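Local coordinates for protein type II restriction enzyme SfiI (PDB 2EZV) that recognises the DNA sequence 5'-GGCCNNNNNGGCC-3' as a tetrameric type IIF restriction endonuclease and cleaves both strands to leave 5'-phosphate ends, at a contact of chain A with DNA. Sequence-based numbering; all coordinates share one arbitrary frame.

A contact of chain A with DNA. Residues 51, 102-104, 165. With nucleotides of chain B.
Ile51, its side chain modelled only as far as CB, meets the sugar-phosphate chain where DA13 joins DG14, with CB 3.9 Å from O3' of DA13. The backbone carbonyl O of Ile51 also reaches the DG14 phosphate through a water, which stands 2.8 Å from the phosphate oxygen OP1. That oxygen is held again by the backbone amide of Ala103, whose N donates to OP1 of DG14 over 2.9 Å with a bent bond, 140° at the hydrogen, while the methyl CB of Ala103 packs beside it. The other phosphate oxygen, OP2, is brushed by Lys102: the chain bends at chi2 (-69°) and then runs extended past the phosphate, with CD 3.6 Å from OP2 of DG14.

One step towards the 3' end, the Tyr165 hydroxyl OH donates to OP1 of the DG15 phosphate over 2.8 Å, and the bond leaves the phenol at 111° (CZ-OH-OP1), as a hydroxyl donor should. The Ser104 backbone N lies in the plane of the Tyr165 ring, 3.6 Å from the edge atom CE2. A phenylalanine in place of Tyr165 would probably leave OP1 of DG15 without this donor.

All these bonds go to phosphates, so this patch probably positions the DNA backbone and does not itself read bases. Residues 102-104 end strand 93-104, in which Asp100, Ala101 and Lys102 form the D-X-K part of the PD-(D/E)XK nuclease motif; helix 49-62 and strand 151-167 flank it.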
loop_
_atom_site.group_PDB
_atom_site.type_symbol
_atom_site.label_atom_id
_atom_site.label_comp_id
_atom_site.label_asym_id
_atom_site.label_seq_id
_atom_site.Cartn_x
_atom_site.Cartn_y
_atom_site.Cartn_z
ATOM N N ILE A 51 3.189 14.798 -22.665
ATOM C CA ILE A 51 3.256 15.483 -21.380
ATOM C C ILE A 51 2.586 14.623 -20.309
ATOM O O ILE A 51 3.072 14.519 -19.180
ATOM C CB ILE A 51 2.561 16.843 -21.466
ATOM N N LYS A 102 9.023 15.885 -17.453
ATOM C CA LYS A 102 9.144 16.698 -18.663
ATOM C C LYS A 102 9.331 15.769 -19.850
ATOM O O LYS A 102 9.923 14.696 -19.724
ATOM C CB LYS A 102 10.376 17.616 -18.607
ATOM C CG LYS A 102 10.482 18.543 -17.417
ATOM C CD LYS A 102 9.431 19.633 -17.451
ATOM C CE LYS A 102 9.677 20.646 -16.337
ATOM N NZ LYS A 102 8.658 21.737 -16.324
ATOM N N ALA A 103 8.826 16.190 -21.001
ATOM C CA ALA A 103 8.975 15.420 -22.223
ATOM C C ALA A 103 9.634 16.389 -23.181
ATOM O O ALA A 103 9.186 17.523 -23.318
ATOM C CB ALA A 103 7.631 14.994 -22.746
ATOM N N SER A 104 10.702 15.961 -23.836
ATOM C CA SER A 104 11.397 16.846 -24.749
ATOM C C SER A 104 12.134 16.096 -25.830
ATOM O O SER A 104 12.481 14.926 -25.667
ATOM C CB SER A 104 12.387 17.726 -23.977
ATOM O OG SER A 104 13.276 18.401 -24.854
ATOM N N TYR A 165 12.951 12.193 -26.090
ATOM C CA TYR A 165 12.420 11.313 -27.129
ATOM C C TYR A 165 12.428 11.947 -28.517
ATOM O O TYR A 165 12.832 13.098 -28.698
ATOM C CB TYR A 165 10.977 10.929 -26.782
ATOM C CG TYR A 165 10.008 12.039 -27.102
ATOM C CD1 TYR A 165 9.275 12.024 -28.287
ATOM C CD2 TYR A 165 9.905 13.163 -26.277
ATOM C CE1 TYR A 165 8.474 13.101 -28.650
ATOM C CE2 TYR A 165 9.103 14.248 -26.629
ATOM C CZ TYR A 165 8.395 14.210 -27.818
ATOM O OH TYR A 165 7.623 15.284 -28.195
ATOM P P DA B 13 2.979 22.286 -17.143
ATOM O OP1 DA B 13 2.511 21.459 -15.999
ATOM O OP2 DA B 13 4.328 22.919 -17.097
ATOM O "O5'" DA B 13 2.887 21.415 -18.474
ATOM C "C5'" DA B 13 2.567 22.038 -19.709
ATOM C "C4'" DA B 13 3.173 21.278 -20.861
ATOM O "O4'" DA B 13 3.030 22.112 -22.035
ATOM C "C3'" DA B 13 4.675 21.049 -20.709
ATOM O "O3'" DA B 13 5.060 19.872 -21.439
ATOM C "C2'" DA B 13 5.267 22.312 -21.308
ATOM C "C1'" DA B 13 4.293 22.628 -22.431
ATOM N N9 DA B 13 4.132 24.051 -22.733
ATOM C C8 DA B 13 4.268 25.132 -21.894
ATOM N N7 DA B 13 4.083 26.286 -22.487
ATOM C C5 DA B 13 3.802 25.944 -23.803
ATOM C C6 DA B 13 3.513 26.718 -24.946
ATOM N N6 DA B 13 3.457 28.051 -24.945
ATOM N N1 DA B 13 3.280 26.063 -26.108
ATOM C C2 DA B 13 3.333 24.722 -26.109
ATOM N N3 DA B 13 3.593 23.888 -25.102
ATOM C C4 DA B 13 3.823 24.571 -23.966
ATOM P P DG B 14 6.528 19.240 -21.240
ATOM O OP1 DG B 14 6.382 17.780 -20.992
ATOM O OP2 DG B 14 7.288 20.081 -20.279
ATOM O "O5'" DG B 14 7.203 19.419 -22.664
ATOM C "C5'" DG B 14 7.188 20.689 -23.280
ATOM C "C4'" DG B 14 6.955 20.553 -24.763
ATOM O "O4'" DG B 14 6.313 21.763 -25.202
ATOM C "C3'" DG B 14 8.240 20.446 -25.576
ATOM O "O3'" DG B 14 7.957 19.812 -26.823
ATOM C "C2'" DG B 14 8.598 21.900 -25.795
ATOM C "C1'" DG B 14 7.229 22.551 -25.936
ATOM N N9 DG B 14 7.148 23.911 -25.421
ATOM C C8 DG B 14 7.308 24.334 -24.122
ATOM N N7 DG B 14 7.195 25.628 -23.991
ATOM C C5 DG B 14 6.940 26.080 -25.280
ATOM C C6 DG B 14 6.732 27.389 -25.771
ATOM O O6 DG B 14 6.733 28.455 -25.146
ATOM N N1 DG B 14 6.505 27.389 -27.146
ATOM C C2 DG B 14 6.484 26.268 -27.946
ATOM N N2 DG B 14 6.249 26.459 -29.250
ATOM N N3 DG B 14 6.678 25.046 -27.498
ATOM C C4 DG B 14 6.900 25.027 -26.168
ATOM P P DG B 15 9.143 19.157 -27.685
ATOM O OP1 DG B 15 8.928 17.687 -27.650
ATOM O OP2 DG B 15 10.444 19.719 -27.245
ATOM O "O5'" DG B 15 8.846 19.658 -29.170
ATOM C "C5'" DG B 15 7.553 19.476 -29.753
ATOM C "C4'" DG B 15 7.392 20.322 -30.998
ATOM O "O4'" DG B 15 7.411 21.730 -30.643
ATOM C "C3'" DG B 15 8.543 20.146 -31.988
ATOM O "O3'" DG B 15 8.081 20.392 -33.327
ATOM C "C2'" DG B 15 9.533 21.203 -31.531
ATOM C "C1'" DG B 15 8.612 22.338 -31.114
ATOM N N9 DG B 15 9.130 23.212 -30.063
ATOM C C8 DG B 15 9.639 22.823 -28.851
ATOM N N7 DG B 15 10.020 23.826 -28.108
ATOM C C5 DG B 15 9.751 24.948 -28.879
ATOM C C6 DG B 15 9.956 26.329 -28.597
ATOM O O6 DG B 15 10.425 26.849 -27.578
ATOM N N1 DG B 15 9.546 27.133 -29.654
ATOM C C2 DG B 15 9.009 26.675 -30.829
ATOM N N2 DG B 15 8.678 27.623 -31.722
ATOM N N3 DG B 15 8.812 25.391 -31.108
ATOM C C4 DG B 15 9.203 24.589 -30.092
HETATM O O HOH W 1 4.809 16.533 -19.031
#